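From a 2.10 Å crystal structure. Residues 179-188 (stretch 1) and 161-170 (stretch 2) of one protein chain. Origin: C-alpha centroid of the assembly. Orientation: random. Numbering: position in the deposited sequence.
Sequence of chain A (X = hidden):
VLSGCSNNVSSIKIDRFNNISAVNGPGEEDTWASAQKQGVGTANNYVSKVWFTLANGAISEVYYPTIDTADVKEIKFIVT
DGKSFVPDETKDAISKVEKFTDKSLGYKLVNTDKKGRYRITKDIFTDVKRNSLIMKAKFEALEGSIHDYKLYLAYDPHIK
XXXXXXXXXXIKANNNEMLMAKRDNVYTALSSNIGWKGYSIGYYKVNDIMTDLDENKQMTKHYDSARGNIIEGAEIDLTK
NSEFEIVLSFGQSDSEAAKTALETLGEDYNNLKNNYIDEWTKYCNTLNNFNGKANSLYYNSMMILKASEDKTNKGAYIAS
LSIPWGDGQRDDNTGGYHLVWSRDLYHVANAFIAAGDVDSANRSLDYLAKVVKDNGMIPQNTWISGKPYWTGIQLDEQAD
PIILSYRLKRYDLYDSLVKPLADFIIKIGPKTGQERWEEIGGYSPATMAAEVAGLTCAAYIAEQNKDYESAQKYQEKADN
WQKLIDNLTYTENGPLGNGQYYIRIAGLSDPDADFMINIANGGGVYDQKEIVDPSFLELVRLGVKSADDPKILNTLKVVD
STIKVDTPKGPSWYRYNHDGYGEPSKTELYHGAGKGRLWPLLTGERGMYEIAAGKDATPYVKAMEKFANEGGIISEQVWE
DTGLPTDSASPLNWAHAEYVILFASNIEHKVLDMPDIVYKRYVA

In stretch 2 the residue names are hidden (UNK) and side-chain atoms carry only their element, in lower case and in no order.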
# COMPACT_ATOMS: atom_id res chain seq x y z
N LEU A 179 -21.14 12.91 -17.01
CA LEU A 179 -19.92 12.93 -17.82
C LEU A 179 -19.43 11.49 -17.85
O LEU A 179 -19.17 10.89 -16.81
CB LEU A 179 -18.86 13.84 -17.19
CG LEU A 179 -19.01 15.35 -17.43
CD1 LEU A 179 -20.40 15.81 -17.02
CD2 LEU A 179 -17.94 16.10 -16.64
N MET A 180 -19.32 10.93 -19.05
CA MET A 180 -18.89 9.55 -19.21
C MET A 180 -17.45 9.41 -19.69
O MET A 180 -16.92 10.30 -20.36
CB MET A 180 -19.81 8.83 -20.20
CG MET A 180 -21.29 9.06 -19.96
SD MET A 180 -21.85 8.43 -18.37
CE MET A 180 -21.71 6.66 -18.68
N ALA A 181 -16.83 8.29 -19.35
CA ALA A 181 -15.47 7.99 -19.76
C ALA A 181 -15.38 6.48 -19.96
O ALA A 181 -16.01 5.71 -19.23
CB ALA A 181 -14.48 8.43 -18.69
N LYS A 182 -14.61 6.06 -20.96
CA LYS A 182 -14.48 4.63 -21.21
C LYS A 182 -13.17 4.25 -21.88
O LYS A 182 -12.47 5.08 -22.46
CB LYS A 182 -15.66 4.15 -22.06
CG LYS A 182 -15.74 4.78 -23.45
CD LYS A 182 -15.22 3.84 -24.54
CE LYS A 182 -16.17 2.67 -24.75
NZ LYS A 182 -15.69 1.76 -25.83
N ARG A 183 -12.84 2.97 -21.75
CA ARG A 183 -11.65 2.38 -22.34
C ARG A 183 -11.87 0.89 -22.18
O ARG A 183 -11.96 0.38 -21.06
CB ARG A 183 -10.39 2.80 -21.59
CG ARG A 183 -9.13 2.48 -22.39
CD ARG A 183 -7.94 2.18 -21.51
NE ARG A 183 -6.99 1.34 -22.24
CZ ARG A 183 -5.98 0.68 -21.69
NH1 ARG A 183 -5.18 -0.06 -22.45
NH2 ARG A 183 -5.76 0.76 -20.38
N ASP A 184 -11.96 0.18 -23.30
CA ASP A 184 -12.21 -1.25 -23.28
C ASP A 184 -13.55 -1.51 -22.61
O ASP A 184 -14.55 -0.86 -22.92
CB ASP A 184 -11.09 -1.99 -22.54
CG ASP A 184 -9.80 -2.04 -23.33
OD1 ASP A 184 -9.86 -2.29 -24.56
OD2 ASP A 184 -8.72 -1.84 -22.74
N ASN A 185 -13.58 -2.46 -21.68
CA ASN A 185 -14.81 -2.81 -20.99
C ASN A 185 -15.08 -2.02 -19.71
O ASN A 185 -15.97 -2.37 -18.94
CB ASN A 185 -14.79 -4.30 -20.65
CG ASN A 185 -13.59 -4.67 -19.81
OD1 ASN A 185 -12.44 -4.48 -20.22
ND2 ASN A 185 -13.84 -5.21 -18.61
N VAL A 186 -14.33 -0.94 -19.49
CA VAL A 186 -14.54 -0.15 -18.28
C VAL A 186 -15.13 1.23 -18.53
O VAL A 186 -14.55 2.04 -19.25
CB VAL A 186 -13.22 0.01 -17.49
CG1 VAL A 186 -13.47 0.82 -16.22
CG2 VAL A 186 -12.64 -1.35 -17.15
N TYR A 187 -16.28 1.49 -17.92
CA TYR A 187 -16.96 2.78 -18.08
C TYR A 187 -17.16 3.47 -16.73
O TYR A 187 -17.38 2.82 -15.71
CB TYR A 187 -18.35 2.58 -18.70
CG TYR A 187 -18.36 2.04 -20.11
CD1 TYR A 187 -18.69 2.86 -21.19
CD2 TYR A 187 -18.07 0.70 -20.37
CE1 TYR A 187 -18.74 2.37 -22.49
CE2 TYR A 187 -18.11 0.20 -21.67
CZ TYR A 187 -18.44 1.03 -22.72
OH TYR A 187 -18.47 0.53 -24.01
N THR A 188 -17.08 4.80 -16.75
CA THR A 188 -17.29 5.59 -15.54
C THR A 188 -18.34 6.65 -15.85
O THR A 188 -18.43 7.16 -16.97
CB THR A 188 -16.00 6.30 -15.07
OG1 THR A 188 -15.65 7.35 -15.98
CG2 THR A 188 -14.85 5.30 -14.98
N UNK A 161 -5.53 1.69 -15.80
CA UNK A 161 -4.14 2.06 -15.55
C UNK A 161 -3.39 2.89 -16.59
O UNK A 161 -2.18 2.76 -16.72
o UNK A 161 -4.36 -1.12 -14.28
c UNK A 161 -3.88 0.00 -14.10
n UNK A 161 -3.82 0.58 -12.91
c UNK A 161 -3.32 0.79 -15.26
N UNK A 162 -4.10 3.74 -17.33
CA UNK A 162 -3.42 4.58 -18.31
C UNK A 162 -4.19 5.87 -18.55
O UNK A 162 -5.41 5.86 -18.72
c UNK A 162 -4.39 3.69 -20.53
n UNK A 162 -4.24 3.96 -22.94
o UNK A 162 -3.51 2.04 -22.02
c UNK A 162 -4.01 3.16 -21.90
c UNK A 162 -3.19 3.83 -19.63
N UNK A 163 -3.47 6.98 -18.57
CA UNK A 163 -4.10 8.27 -18.77
C UNK A 163 -4.33 8.63 -20.22
O UNK A 163 -5.17 9.49 -20.52
N UNK A 164 -3.61 7.98 -21.12
CA UNK A 164 -3.74 8.26 -22.55
C UNK A 164 -4.91 7.51 -23.16
O UNK A 164 -5.39 6.51 -22.61
c UNK A 164 -2.46 7.87 -23.28
o UNK A 164 -2.32 6.46 -23.32
N UNK A 165 -5.36 8.00 -24.31
CA UNK A 165 -6.47 7.41 -25.05
C UNK A 165 -7.72 7.11 -24.22
O UNK A 165 -8.29 6.02 -24.33
c UNK A 165 -6.74 5.88 -27.06
c UNK A 165 -7.20 6.45 -29.38
c UNK A 165 -6.00 6.14 -25.76
c UNK A 165 -7.64 4.83 -27.17
c UNK A 165 -8.32 4.58 -28.36
c UNK A 165 -8.10 5.40 -29.46
o UNK A 165 -8.78 5.16 -30.63
c UNK A 165 -6.53 6.69 -28.18
N UNK A 166 -8.13 8.06 -23.40
CA UNK A 166 -9.34 7.90 -22.60
C UNK A 166 -10.46 8.59 -23.39
O UNK A 166 -10.35 9.77 -23.72
n UNK A 166 -7.24 7.66 -20.11
o UNK A 166 -9.28 6.95 -19.48
c UNK A 166 -9.18 8.58 -21.24
c UNK A 166 -8.57 7.66 -20.19
N UNK A 167 -11.51 7.85 -23.70
CA UNK A 167 -12.63 8.40 -24.46
C UNK A 167 -13.65 9.05 -23.53
O UNK A 167 -14.21 8.39 -22.66
o UNK A 167 -16.24 6.82 -27.27
o UNK A 167 -14.33 5.77 -27.47
c UNK A 167 -13.31 7.31 -25.28
c UNK A 167 -15.01 6.73 -27.07
c UNK A 167 -14.31 7.84 -26.30
N UNK A 168 -13.87 10.35 -23.71
CA UNK A 168 -14.83 11.06 -22.88
C UNK A 168 -15.99 11.61 -23.69
O UNK A 168 -15.82 12.01 -24.84
N UNK A 169 -17.17 11.62 -23.08
CA UNK A 169 -18.37 12.13 -23.72
C UNK A 169 -19.45 12.42 -22.68
O UNK A 169 -19.27 12.14 -21.49
c UNK A 169 -19.07 9.72 -24.23
c UNK A 169 -20.52 7.95 -23.43
o UNK A 169 -19.59 5.82 -22.86
c UNK A 169 -17.99 8.86 -24.09
c UNK A 169 -18.88 11.12 -24.76
c UNK A 169 -18.16 7.56 -23.62
c UNK A 169 -19.43 7.11 -23.30
c UNK A 169 -20.34 9.25 -23.90
N UNK A 170 -20.57 12.98 -23.13
CA UNK A 170 -21.66 13.32 -22.22
C UNK A 170 -22.98 12.69 -22.65
O UNK A 170 -23.29 12.61 -23.84
c UNK A 170 -21.84 14.85 -22.13
c UNK A 170 -20.49 15.53 -21.91
c UNK A 170 -22.81 15.21 -21.02

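Position 161 carries two side-chain carbons, the second bearing one oxygen and one nitrogen: a short amide, Asn161. Its backbone has positive phi, which asparagine tolerates well, and its side chain stays clear of stretch 1.

Position 162 has three carbons ending in an oxygen and a nitrogen, one carbon longer than the last. Its CA-to-CB bond points toward stretch 1, and the chain end lies over one face of the Arg183 guanidinium. This is Gln162.

Position 163 has no side-chain atoms and is Gly163, out of reach of stretch 1. Position 164 has one carbon and one oxygen, hence Ser164. Its backbone O accepts a hydrogen bond from Gln162 NE2 at 2.8 Å, so the longer amide helps to brace the loop.

Position 165 bears one carbon, then a six-carbon ring with an oxygen: Tyr165. Tyr165 is exposed and its CA-to-CB bond points sideways; the nearer approach is made by its backbone, with Tyr165 O 4.1 Å from Arg183 CG.

Position 166 again has two carbons ending in oxygen and nitrogen. Asn166 is buried, and its short amide suits the start of the strand because ND2 donates to Gln162 O at 2.9 Å and, weakly, to Gly163 O at 2.8 Å, tying the loop back to the strand.

Position 167 has three carbons, the third carrying two oxygens, and this extended chain lies along Lys182. It is Glu167, with OE1 3.6 Å from Lys182 CD and 4.5 Å from Lys182 NZ, a favorable pairing of charges beyond salt-bridge range.

Position 168 lacks a side chain: Gly168, paired with Ala181 at a CA–CA distance of 4.4 Å. Two small residues face each other at this close non-hydrogen-bonded pair.

Position 169 has one carbon and a six-carbon ring bearing an oxygen. One ring face is covered by Met180 CB, and the ring edge is met by Lys182 CG. This is Tyr169: Met180 CB lies 3.6 Å from the ring centroid in a CH-pi contact, and Lys182 CG is 3.7 Å from Tyr169 CE2. Its OH reaches the edge of the Tyr187 ring, 3.5 Å from Tyr187 CD1.

Position 170 has one carbon carrying two more. The beta-branched Val170 suits a buried strand and pairs with Leu179.

The contact is an antiparallel strand pair. Glu167 N donates to Lys182 O (3.2 Å) and Lys182 N to Glu167 O (2.9 Å); Tyr169 N donates to Met180 O (3.0 Å) and Met180 N to Tyr169 O (2.7 Å). Met180, Lys182, Glu167 and Tyr169 share one face, where apolar packing and charge add to the backbone ladder; Leu179, Ala181 and Val170 occupy the other.

Stretch 2 (161-170) NQGSYNEGYV
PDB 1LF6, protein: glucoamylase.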